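Local coordinates for putative iron-uptake ABC transport system,periplasmic iron-binding protein (Campylobacter jejuni, PDB 3E13) that binds ferric iron and probably delivers it, as the periplasmic binding protein of an ABC transporter, for uptake into the cell, at residues V135-S138 with Y143-T146; N170-P175 with G189-A194; M196-I201 with I221-Q226; K145-S150 with K161-G166. One frame throughout, in Å; residues are numbered along the deposited sequence.

Contact 1. Residues V135-S138 with Y143-T146; sequences VMRS and YSKT. With FE (Fe (III) ion), chain B.
Arg-137 and Tyr-143 lie next to each other with their flat groups almost perpendicular: the guanidinium plane stands 84° from the phenol ring, and NH1 approaches CE2 of Tyr-143 to 3.6 Å. With chi1 at 74°, CG of Arg-137 sits between the backbone N and the carbonyl carbon; the chain then bends at chi3, bringing NH1 up to the CD2-CE2 side of the ring. NH1 makes its salt bridge elsewhere, to Asp-179, which also touches Tyr-143. At the next residue, the hydroxyl of Ser-144 turns back to the loop and donates a hydrogen bond from OG to Ser-138 O at 2.8 Å. The bond meets the carbonyl at a C=O...donor angle of 134°, from above its plane. The same OG lies 3.6 Å from CG of Arg-137, and CE of Met-136 reaches it at 4.0 Å, so the serine is packed by the loop as well as bonded to it. The loop after strand 134-135 is thereby tied to the start of helix 142-155. The OH of Tyr-143 binds the iron(III) ion at 2.0 Å, in a five-residue site completed by His-11, Tyr-12, Tyr-199 and Tyr-200, the tyrosine-rich iron centre of a periplasmic ferric-binding protein.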
loop_
_atom_site.group_PDB
_atom_site.type_symbol
_atom_site.label_atom_id
_atom_site.label_comp_id
_atom_site.label_asym_id
_atom_site.label_seq_id
_atom_site.Cartn_x
_atom_site.Cartn_y
_atom_site.Cartn_z
ATOM N N VAL A 135 -1.188 -4.905 -17.451
ATOM C CA VAL A 135 -1.597 -3.558 -17.071
ATOM C C VAL A 135 -1.065 -3.217 -15.662
ATOM O O VAL A 135 -1.022 -4.070 -14.769
ATOM C CB VAL A 135 -3.146 -3.335 -17.138
ATOM C CG1 VAL A 135 -3.605 -3.284 -18.604
ATOM C CG2 VAL A 135 -3.906 -4.443 -16.432
ATOM N N MET A 136 -0.697 -1.957 -15.488
ATOM C CA MET A 136 -0.220 -1.436 -14.237
ATOM C C MET A 136 -0.553 0.027 -14.230
ATOM O O MET A 136 -0.506 0.679 -15.269
ATOM C CB MET A 136 1.285 -1.632 -14.093
ATOM C CG MET A 136 1.806 -1.264 -12.698
ATOM S SD MET A 136 3.563 -1.672 -12.486
ATOM C CE MET A 136 4.311 -0.158 -12.957
ATOM N N ARG A 137 -0.865 0.535 -13.055
ATOM C CA ARG A 137 -1.096 1.962 -12.871
ATOM C C ARG A 137 0.181 2.786 -13.021
ATOM O O ARG A 137 1.303 2.265 -13.162
ATOM C CB ARG A 137 -1.699 2.202 -11.525
ATOM C CG ARG A 137 -0.769 2.074 -10.356
ATOM C CD ARG A 137 -1.454 2.088 -9.054
ATOM N NE ARG A 137 -2.176 3.336 -8.799
ATOM C CZ ARG A 137 -3.099 3.503 -7.858
ATOM N NH1 ARG A 137 -3.487 2.492 -7.066
ATOM N NH2 ARG A 137 -3.674 4.669 -7.708
ATOM N N SER A 138 -0.007 4.102 -12.955
ATOM C CA SER A 138 1.100 5.022 -13.151
ATOM C C SER A 138 2.309 4.697 -12.302
ATOM O O SER A 138 2.192 4.278 -11.163
ATOM C CB SER A 138 0.657 6.436 -12.803
ATOM O OG SER A 138 1.693 7.360 -13.144
ATOM N N TYR A 143 2.406 2.752 -4.820
ATOM C CA TYR A 143 2.581 1.282 -4.945
ATOM C C TYR A 143 3.589 0.925 -6.027
ATOM O O TYR A 143 4.399 0.037 -5.838
ATOM C CB TYR A 143 1.297 0.529 -5.220
ATOM C CG TYR A 143 0.149 0.933 -4.309
ATOM C CD1 TYR A 143 0.342 1.302 -2.967
ATOM C CD2 TYR A 143 -1.147 0.892 -4.764
ATOM C CE1 TYR A 143 -0.715 1.690 -2.204
ATOM C CE2 TYR A 143 -2.216 1.237 -3.971
ATOM C CZ TYR A 143 -1.996 1.601 -2.668
ATOM O OH TYR A 143 -3.022 2.072 -1.881
ATOM N N SER A 144 3.629 1.708 -7.104
ATOM C CA SER A 144 4.524 1.418 -8.208
ATOM C C SER A 144 5.936 1.798 -7.856
ATOM O O SER A 144 6.874 1.048 -8.161
ATOM C CB SER A 144 4.130 2.214 -9.482
ATOM O OG SER A 144 2.831 1.903 -9.919
ATOM N N LYS A 145 6.096 2.963 -7.234
ATOM C CA LYS A 145 7.410 3.462 -6.807
ATOM C C LYS A 145 8.034 2.498 -5.797
ATOM O O LYS A 145 9.193 2.155 -5.913
ATOM C CB LYS A 145 7.290 4.827 -6.216
ATOM C CG LYS A 145 6.965 5.832 -7.266
ATOM C CD LYS A 145 6.978 7.225 -6.767
ATOM C CE LYS A 145 5.867 7.516 -5.836
ATOM N NZ LYS A 145 5.780 9.036 -5.502
ATOM N N THR A 146 7.252 2.035 -4.837
ATOM C CA THR A 146 7.770 1.161 -3.810
ATOM C C THR A 146 8.056 -0.235 -4.317
ATOM O O THR A 146 9.049 -0.820 -3.935
ATOM C CB THR A 146 6.869 1.171 -2.586
ATOM O OG1 THR A 146 6.924 2.501 -2.012
ATOM C CG2 THR A 146 7.361 0.178 -1.519
HETATM FE FE FE B . -4.872 1.333 -1.775
#

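Contact 2. Residues N170-P175 with G189-A194; sequences NLATNP and GEAKFA
Two first torsions bring Thr-173 and Glu-190 together. In Thr-173, chi1 of 68° (to OG1) leaves CG2 opposite the carbonyl carbon, where it meets Glu-190, while in Glu-190 chi1 of 176° swings CG away from the backbone N and sends an extended chain across to the threonine. The two side chains cross at about a right angle, and the threonine methyl rests against the carboxylate, with CG2 3.5 Å from OE2 of Glu-190 and 3.6 Å from its CD. This is a van der Waals touch; the hydroxyl of Thr-173 has a hydrogen-bond partner in Gln-185 of helix 179-188. Beside it, CB of Ala-172 packs 4.0 Å from CB of Ala-191 and 3.6 Å from the backbone O of Glu-190. The two segments flank helix 179-188: residues 170-175 lead into it from helix 157-170, and residues 189-194 lead out of it, starting with a Schellman motif at Gly-189 and running into strand 193-197 of the central sheet. Between them comes strand 134-135, parallel to strand 193-197, whose Val-135 touches both Ala-172 and Ala-191. Backbone hydrogen bonds between Ala-172 and Ile-134 and between Phe-193 and Val-135 tie each segment to that strand.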
loop_
_atom_site.group_PDB
_atom_site.type_symbol
_atom_site.label_atom_id
_atom_site.label_comp_id
_atom_site.label_asym_id
_atom_site.label_seq_id
_atom_site.Cartn_x
_atom_site.Cartn_y
_atom_site.Cartn_z
ATOM N N ASN A 170 5.498 -3.474 -22.415
ATOM C CA ASN A 170 4.484 -4.508 -22.377
ATOM C C ASN A 170 3.080 -4.062 -22.045
ATOM O O ASN A 170 2.174 -4.855 -22.169
ATOM C CB ASN A 170 4.882 -5.575 -21.335
ATOM C CG ASN A 170 6.012 -6.479 -21.782
ATOM O OD1 ASN A 170 6.502 -7.323 -20.969
ATOM N ND2 ASN A 170 6.420 -6.389 -23.051
ATOM N N LEU A 171 2.866 -2.825 -21.605
ATOM C CA LEU A 171 1.551 -2.412 -21.187
ATOM C C LEU A 171 0.539 -2.560 -22.303
ATOM O O LEU A 171 0.780 -2.156 -23.435
ATOM C CB LEU A 171 1.562 -0.989 -20.680
ATOM C CG LEU A 171 2.445 -0.678 -19.475
ATOM C CD1 LEU A 171 2.314 0.723 -19.160
ATOM C CD2 LEU A 171 2.004 -1.577 -18.306
ATOM N N ALA A 172 -0.603 -3.153 -21.988
ATOM C CA ALA A 172 -1.700 -3.233 -22.946
ATOM C C ALA A 172 -2.235 -1.844 -23.295
ATOM O O ALA A 172 -2.702 -1.645 -24.420
ATOM C CB ALA A 172 -2.820 -4.098 -22.411
ATOM N N THR A 173 -2.237 -0.946 -22.321
ATOM C CA THR A 173 -2.700 0.436 -22.446
ATOM C C THR A 173 -1.827 1.321 -21.587
ATOM O O THR A 173 -1.241 0.866 -20.627
ATOM C CB THR A 173 -4.194 0.612 -21.977
ATOM O OG1 THR A 173 -4.298 0.418 -20.546
ATOM C CG2 THR A 173 -5.140 -0.405 -22.601
ATOM N N ASN A 174 -1.754 2.619 -21.912
ATOM C CA ASN A 174 -1.278 3.584 -20.956
ATOM C C ASN A 174 -1.978 3.355 -19.642
ATOM O O ASN A 174 -3.153 2.959 -19.599
ATOM C CB ASN A 174 -1.540 5.037 -21.392
ATOM C CG ASN A 174 -0.829 5.415 -22.687
ATOM O OD1 ASN A 174 0.276 4.981 -22.967
ATOM N ND2 ASN A 174 -1.472 6.295 -23.456
ATOM N N PRO A 175 -1.283 3.606 -18.547
ATOM C CA PRO A 175 -1.932 3.527 -17.239
ATOM C C PRO A 175 -3.204 4.356 -17.169
ATOM O O PRO A 175 -3.250 5.535 -17.532
ATOM C CB PRO A 175 -0.862 4.025 -16.293
ATOM C CG PRO A 175 0.399 3.713 -16.997
ATOM C CD PRO A 175 0.135 3.978 -18.435
ATOM N N GLY A 189 -11.122 -8.637 -20.364
ATOM C CA GLY A 189 -10.266 -9.292 -21.346
ATOM C C GLY A 189 -9.397 -8.318 -22.149
ATOM O O GLY A 189 -8.955 -8.655 -23.269
ATOM N N GLU A 190 -9.162 -7.124 -21.616
ATOM C CA GLU A 190 -8.316 -6.135 -22.272
ATOM C C GLU A 190 -6.824 -6.389 -21.991
ATOM O O GLU A 190 -5.935 -5.851 -22.657
ATOM C CB GLU A 190 -8.695 -4.678 -21.878
ATOM C CG GLU A 190 -7.732 -3.655 -22.510
ATOM C CD GLU A 190 -8.222 -2.208 -22.591
ATOM O OE1 GLU A 190 -8.540 -1.642 -21.526
ATOM O OE2 GLU A 190 -8.210 -1.614 -23.749
ATOM N N ALA A 191 -6.539 -7.221 -20.997
ATOM C CA ALA A 191 -5.181 -7.571 -20.631
ATOM C C ALA A 191 -5.252 -8.878 -19.877
ATOM O O ALA A 191 -6.311 -9.215 -19.304
ATOM C CB ALA A 191 -4.592 -6.489 -19.724
ATOM N N LYS A 192 -4.182 -9.642 -19.886
ATOM C CA LYS A 192 -4.174 -10.897 -19.161
ATOM C C LYS A 192 -3.744 -10.809 -17.697
ATOM O O LYS A 192 -4.196 -11.615 -16.885
ATOM C CB LYS A 192 -3.272 -11.889 -19.837
ATOM C CG LYS A 192 -3.751 -12.285 -21.270
ATOM C CD LYS A 192 -2.791 -13.307 -21.860
ATOM C CE LYS A 192 -2.843 -13.385 -23.379
ATOM N NZ LYS A 192 -3.897 -14.306 -23.819
ATOM N N PHE A 193 -2.915 -9.838 -17.359
ATOM C CA PHE A 193 -2.317 -9.763 -16.024
ATOM C C PHE A 193 -2.351 -8.325 -15.555
ATOM O O PHE A 193 -1.981 -7.427 -16.304
ATOM C CB PHE A 193 -0.860 -10.236 -16.037
ATOM C CG PHE A 193 -0.685 -11.685 -16.481
ATOM C CD1 PHE A 193 -1.002 -12.708 -15.644
ATOM C CD2 PHE A 193 -0.176 -11.983 -17.729
ATOM C CE1 PHE A 193 -0.818 -14.025 -16.041
ATOM C CE2 PHE A 193 0.019 -13.287 -18.135
ATOM C CZ PHE A 193 -0.327 -14.317 -17.293
ATOM N N ALA A 194 -2.770 -8.126 -14.309
ATOM C CA ALA A 194 -2.750 -6.845 -13.658
ATOM C C ALA A 194 -1.864 -6.870 -12.431
ATOM O O ALA A 194 -1.999 -7.779 -11.614
ATOM C CB ALA A 194 -4.129 -6.478 -13.242
#

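Contact 3. Residues M196-I201 with I221-Q226; sequences MNTYYI and IIFPNQ. With FE (Fe (III) ion), chain B.
Ile-201 and Ile-221 make the closest touch, the terminal CD1 of Ile-201 lying 3.5 Å from CG1 and 3.7 Å from CD1 of Ile-221. With CG1 opposite the carbonyl carbon in both (chi1 -61° in each), it is the CG1-CD1 branches, not CG2, that come together, and the two side chains meet at a slant. Beside them, CG2 of Thr-198 reaches CE2 of Phe-223 at 4.2 Å. The Phe-223 ring is backed within its own segment by CG2 of Ile-221, 3.6 Å above the plane and over the ring centre. Outside the segments, Phe-291 stacks on that ring, and Phe-288 of helix 283-288 touches Thr-198, Ile-201 and Ile-221 alike. The apolar patch thus joins the first turn of helix 198-205 to the end of strand 219-222, in the two-lobed, hinged architecture of a periplasmic binding protein. Away from this packing, the same turn sends consecutive tyrosines to the iron(III) ion, Tyr-199 OH at 2.1 Å and Tyr-200 OH at 2.0 Å. The metal lies at the edge of the Tyr-199 ring, in its plane, while CE1 of Tyr-199 sits 3.2 Å above the centre of the Tyr-200 ring. As second shell, Asn-197 gives a fairly straight hydrogen bond from ND2 to Tyr-199 OH (2.9 Å, 162°), nearly in its amide plane, which helps to hold that metal-binding oxygen in place.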
loop_
_atom_site.group_PDB
_atom_site.type_symbol
_atom_site.label_atom_id
_atom_site.label_comp_id
_atom_site.label_asym_id
_atom_site.label_seq_id
_atom_site.Cartn_x
_atom_site.Cartn_y
_atom_site.Cartn_z
ATOM N N MET A 196 -1.546 -5.515 -8.914
ATOM C CA MET A 196 -2.476 -4.937 -7.959
ATOM C C MET A 196 -2.331 -5.480 -6.523
ATOM O O MET A 196 -1.808 -6.565 -6.319
ATOM C CB MET A 196 -3.934 -5.134 -8.428
ATOM C CG MET A 196 -4.401 -6.599 -8.497
ATOM S SD MET A 196 -6.105 -6.846 -9.052
ATOM C CE MET A 196 -6.947 -5.940 -7.838
ATOM N N ASN A 197 -2.845 -4.737 -5.548
ATOM C CA ASN A 197 -2.779 -5.126 -4.151
ATOM C C ASN A 197 -3.923 -6.083 -3.816
ATOM O O ASN A 197 -5.037 -6.047 -4.380
ATOM C CB ASN A 197 -2.854 -3.928 -3.206
ATOM C CG ASN A 197 -1.609 -3.064 -3.209
ATOM O OD1 ASN A 197 -0.499 -3.503 -3.593
ATOM N ND2 ASN A 197 -1.771 -1.816 -2.746
ATOM N N THR A 198 -3.633 -6.995 -2.906
ATOM C CA THR A 198 -4.553 -8.039 -2.557
ATOM C C THR A 198 -5.897 -7.552 -2.032
ATOM O O THR A 198 -6.959 -8.115 -2.372
ATOM C CB THR A 198 -3.944 -8.937 -1.467
ATOM O OG1 THR A 198 -3.291 -8.132 -0.451
ATOM C CG2 THR A 198 -2.883 -9.891 -1.993
ATOM N N TYR A 199 -5.869 -6.535 -1.169
ATOM C CA TYR A 199 -7.097 -6.077 -0.515
ATOM C C TYR A 199 -8.137 -5.591 -1.508
ATOM O O TYR A 199 -9.312 -5.681 -1.270
ATOM C CB TYR A 199 -6.825 -5.039 0.590
ATOM C CG TYR A 199 -6.107 -3.841 0.106
ATOM C CD1 TYR A 199 -6.808 -2.763 -0.397
ATOM C CD2 TYR A 199 -4.717 -3.807 0.088
ATOM C CE1 TYR A 199 -6.155 -1.698 -0.918
ATOM C CE2 TYR A 199 -4.046 -2.723 -0.431
ATOM C CZ TYR A 199 -4.761 -1.670 -0.910
ATOM O OH TYR A 199 -4.112 -0.573 -1.469
ATOM N N TYR A 200 -7.693 -5.072 -2.660
ATOM C CA TYR A 200 -8.683 -4.641 -3.657
ATOM C C TYR A 200 -9.532 -5.801 -4.152
ATOM O O TYR A 200 -10.704 -5.593 -4.482
ATOM C CB TYR A 200 -8.041 -3.946 -4.883
ATOM C CG TYR A 200 -7.451 -2.591 -4.507
ATOM C CD1 TYR A 200 -8.264 -1.568 -4.086
ATOM C CD2 TYR A 200 -6.072 -2.340 -4.607
ATOM C CE1 TYR A 200 -7.733 -0.319 -3.736
ATOM C CE2 TYR A 200 -5.540 -1.147 -4.229
ATOM C CZ TYR A 200 -6.351 -0.135 -3.803
ATOM O OH TYR A 200 -5.870 1.073 -3.444
ATOM N N ILE A 201 -8.968 -7.018 -4.224
ATOM C CA ILE A 201 -9.758 -8.177 -4.656
ATOM C C ILE A 201 -10.874 -8.424 -3.642
ATOM O O ILE A 201 -12.014 -8.680 -4.016
ATOM C CB ILE A 201 -8.874 -9.457 -4.849
ATOM C CG1 ILE A 201 -7.845 -9.176 -5.935
ATOM C CG2 ILE A 201 -9.739 -10.686 -5.129
ATOM C CD1 ILE A 201 -6.820 -10.244 -6.101
ATOM N N ILE A 221 -5.153 -15.040 -8.141
ATOM C CA ILE A 221 -3.941 -14.406 -7.632
ATOM C C ILE A 221 -2.738 -15.269 -7.944
ATOM O O ILE A 221 -2.706 -16.459 -7.594
ATOM C CB ILE A 221 -4.020 -14.236 -6.109
ATOM C CG1 ILE A 221 -5.210 -13.332 -5.751
ATOM C CG2 ILE A 221 -2.650 -13.724 -5.571
ATOM C CD1 ILE A 221 -5.407 -13.131 -4.196
ATOM N N ILE A 222 -1.718 -14.647 -8.506
ATOM C CA ILE A 222 -0.343 -15.161 -8.441
ATOM C C ILE A 222 0.387 -14.408 -7.353
ATOM O O ILE A 222 0.542 -13.202 -7.454
ATOM C CB ILE A 222 0.369 -14.948 -9.798
ATOM C CG1 ILE A 222 -0.388 -15.680 -10.933
ATOM C CG2 ILE A 222 1.809 -15.337 -9.737
ATOM C CD1 ILE A 222 -0.070 -15.223 -12.329
ATOM N N PHE A 223 0.852 -15.098 -6.333
ATOM C CA PHE A 223 1.788 -14.515 -5.383
ATOM C C PHE A 223 3.199 -14.596 -5.973
ATOM O O PHE A 223 3.746 -15.693 -6.096
ATOM C CB PHE A 223 1.706 -15.289 -4.074
ATOM C CG PHE A 223 0.414 -15.055 -3.333
ATOM C CD1 PHE A 223 -0.558 -16.027 -3.272
ATOM C CD2 PHE A 223 0.206 -13.858 -2.670
ATOM C CE1 PHE A 223 -1.757 -15.784 -2.621
ATOM C CE2 PHE A 223 -0.987 -13.623 -1.988
ATOM C CZ PHE A 223 -1.959 -14.600 -1.984
ATOM N N PRO A 224 3.788 -13.489 -6.430
ATOM C CA PRO A 224 5.053 -13.622 -7.125
ATOM C C PRO A 224 6.189 -14.118 -6.239
ATOM O O PRO A 224 6.224 -13.892 -5.025
ATOM C CB PRO A 224 5.309 -12.209 -7.687
ATOM C CG PRO A 224 3.919 -11.619 -7.766
ATOM C CD PRO A 224 3.294 -12.109 -6.498
ATOM N N ASN A 225 7.103 -14.777 -6.906
ATOM C CA ASN A 225 8.408 -15.164 -6.377
ATOM C C ASN A 225 8.380 -16.257 -5.312
ATOM O O ASN A 225 9.235 -16.276 -4.423
ATOM C CB ASN A 225 9.187 -13.927 -5.914
ATOM C CG ASN A 225 9.574 -13.002 -7.070
ATOM O OD1 ASN A 225 8.716 -12.377 -7.663
ATOM N ND2 ASN A 225 10.886 -12.906 -7.369
ATOM N N GLN A 226 7.374 -17.108 -5.363
ATOM C CA GLN A 226 7.237 -18.195 -4.397
ATOM C C GLN A 226 8.394 -19.169 -4.442
ATOM O O GLN A 226 8.683 -19.810 -3.423
ATOM C CB GLN A 226 5.919 -18.927 -4.579
ATOM C CG GLN A 226 4.681 -18.116 -4.261
ATOM C CD GLN A 226 4.740 -17.484 -2.933
ATOM O OE1 GLN A 226 4.626 -18.201 -1.911
ATOM N NE2 GLN A 226 4.978 -16.142 -2.882
HETATM FE FE FE B . -4.872 1.333 -1.775
#

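Contact 4. Residues K145-S150 with K161-G166; sequences KTLLAS and KAWAKG
This is a buried, wholly apolar helix-to-helix contact in which Trp-163 of helix 157-170 packs against two consecutive leucines of helix 142-155. CD1 of Leu-148 comes closest, 3.6 Å from CE3 and 3.9 Å from CZ3 of the indole, and the leucine and tryptophan side chains run antiparallel past one another. Leu-147 reaches the far end of the six-membered ring, CD2 to CH2 at 4.1 Å, and crosses the tryptophan at about a right angle. Trp-163 gets there because its CG lies opposite the backbone N (chi1 -177°), which carries the indole over to the neighbouring helix. Helices 142-155 and 157-170 follow one another with a single residue between them and form a helical hairpin in the lobe that supplies Tyr-143 to the iron site. The polar end of the indole points elsewhere: NE1 hydrogen-bonds the backbone O of Tyr-122. Tyr-312 of helix 305-315 touches both Leu-148 and Trp-163, adding a third helix to the packing. Within helix 142-155, the hydroxyl of Ser-150 folds back on the preceding turn, donating from OG to Leu-147 O at 2.7 Å.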
loop_
_atom_site.group_PDB
_atom_site.type_symbol
_atom_site.label_atom_id
_atom_site.label_comp_id
_atom_site.label_asym_id
_atom_site.label_seq_id
_atom_site.Cartn_x
_atom_site.Cartn_y
_atom_site.Cartn_z
ATOM N N LYS A 145 6.096 2.963 -7.234
ATOM C CA LYS A 145 7.410 3.462 -6.807
ATOM C C LYS A 145 8.034 2.498 -5.797
ATOM O O LYS A 145 9.193 2.155 -5.913
ATOM C CB LYS A 145 7.290 4.827 -6.216
ATOM C CG LYS A 145 6.965 5.832 -7.266
ATOM C CD LYS A 145 6.978 7.225 -6.767
ATOM C CE LYS A 145 5.867 7.516 -5.836
ATOM N NZ LYS A 145 5.780 9.036 -5.502
ATOM N N THR A 146 7.252 2.035 -4.837
ATOM C CA THR A 146 7.770 1.161 -3.810
ATOM C C THR A 146 8.056 -0.235 -4.317
ATOM O O THR A 146 9.049 -0.820 -3.935
ATOM C CB THR A 146 6.869 1.171 -2.586
ATOM O OG1 THR A 146 6.924 2.501 -2.012
ATOM C CG2 THR A 146 7.361 0.178 -1.519
ATOM N N LEU A 147 7.253 -0.747 -5.235
ATOM C CA LEU A 147 7.580 -2.003 -5.861
ATOM C C LEU A 147 8.930 -1.931 -6.579
ATOM O O LEU A 147 9.762 -2.814 -6.448
ATOM C CB LEU A 147 6.458 -2.477 -6.782
ATOM C CG LEU A 147 6.655 -3.741 -7.621
ATOM C CD1 LEU A 147 6.861 -4.961 -6.688
ATOM C CD2 LEU A 147 5.453 -3.966 -8.512
ATOM N N LEU A 148 9.165 -0.867 -7.372
ATOM C CA LEU A 148 10.417 -0.754 -8.076
ATOM C C LEU A 148 11.587 -0.595 -7.108
ATOM O O LEU A 148 12.652 -1.177 -7.298
ATOM C CB LEU A 148 10.392 0.426 -9.038
ATOM C CG LEU A 148 11.674 0.562 -9.864
ATOM C CD1 LEU A 148 11.937 -0.628 -10.704
ATOM C CD2 LEU A 148 11.550 1.798 -10.763
ATOM N N ALA A 149 11.388 0.178 -6.061
ATOM C CA ALA A 149 12.388 0.310 -4.997
ATOM C C ALA A 149 12.759 -1.055 -4.405
ATOM O O ALA A 149 13.921 -1.302 -4.118
ATOM C CB ALA A 149 11.914 1.252 -3.935
ATOM N N SER A 150 11.768 -1.921 -4.250
ATOM C CA SER A 150 12.046 -3.287 -3.758
ATOM C C SER A 150 12.879 -4.108 -4.717
ATOM O O SER A 150 13.687 -4.961 -4.287
ATOM C CB SER A 150 10.757 -4.050 -3.395
ATOM O OG SER A 150 10.058 -4.576 -4.481
ATOM N N LYS A 161 16.117 -1.126 -13.915
ATOM C CA LYS A 161 15.882 -0.300 -15.093
ATOM C C LYS A 161 15.383 -1.185 -16.207
ATOM O O LYS A 161 14.467 -0.820 -16.920
ATOM C CB LYS A 161 17.144 0.432 -15.518
ATOM C CG LYS A 161 16.905 1.380 -16.654
ATOM C CD LYS A 161 18.158 2.168 -16.960
ATOM C CE LYS A 161 17.963 2.970 -18.231
ATOM N NZ LYS A 161 19.219 3.708 -18.591
ATOM N N ALA A 162 15.991 -2.358 -16.389
ATOM C CA ALA A 162 15.531 -3.270 -17.420
ATOM C C ALA A 162 14.062 -3.701 -17.197
ATOM O O ALA A 162 13.288 -3.815 -18.157
ATOM C CB ALA A 162 16.425 -4.439 -17.490
ATOM N N TRP A 163 13.714 -3.939 -15.934
ATOM C CA TRP A 163 12.342 -4.275 -15.563
ATOM C C TRP A 163 11.373 -3.167 -15.899
ATOM O O TRP A 163 10.360 -3.424 -16.555
ATOM C CB TRP A 163 12.262 -4.597 -14.083
ATOM C CG TRP A 163 10.904 -5.019 -13.653
ATOM C CD1 TRP A 163 10.355 -6.283 -13.732
ATOM C CD2 TRP A 163 9.937 -4.205 -13.028
ATOM N NE1 TRP A 163 9.091 -6.284 -13.204
ATOM C CE2 TRP A 163 8.796 -5.016 -12.765
ATOM C CE3 TRP A 163 9.875 -2.838 -12.697
ATOM C CZ2 TRP A 163 7.653 -4.506 -12.147
ATOM C CZ3 TRP A 163 8.734 -2.349 -12.101
ATOM C CH2 TRP A 163 7.642 -3.167 -11.840
ATOM N N ALA A 164 11.710 -1.953 -15.515
ATOM C CA ALA A 164 10.850 -0.793 -15.754
ATOM C C ALA A 164 10.615 -0.588 -17.257
ATOM O O ALA A 164 9.491 -0.372 -17.685
ATOM C CB ALA A 164 11.419 0.443 -15.093
ATOM N N LYS A 165 11.688 -0.708 -18.038
ATOM C CA LYS A 165 11.619 -0.564 -19.478
ATOM C C LYS A 165 10.736 -1.613 -20.128
ATOM O O LYS A 165 9.874 -1.280 -20.974
ATOM C CB LYS A 165 13.043 -0.553 -20.068
ATOM C CG LYS A 165 13.117 -0.492 -21.596
ATOM C CD LYS A 165 14.575 -0.399 -22.087
ATOM C CE LYS A 165 14.653 -0.397 -23.639
ATOM N NZ LYS A 165 15.892 -1.031 -24.158
ATOM N N GLY A 166 10.882 -2.866 -19.689
ATOM C CA GLY A 166 10.115 -3.944 -20.246
ATOM C C GLY A 166 8.646 -3.861 -19.875
ATOM O O GLY A 166 7.768 -4.106 -20.686
#

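In the fold
Contacts 1 and 3 meet at the iron(III) ion: their centres are about 13 Å apart, and between them they supply three of its five ligands, with OH of Tyr-143 only 2.9 Å from OH of Tyr-199. Contact 4 continues along helix 142-155 from contact 1, sharing Lys-145 and Thr-146; its centre is about 9 Å from that of contact 1, and the Leu-147 side chain is about 13 Å from the metal. Contact 2, away from the site, packs against contact 1, where Ser-138 N lies 3.4 Å from Pro-175 CB, and shares strand 193-197 with contact 3. Contacts 3 and 4 do not touch; their nearest atoms are about 7 Å apart.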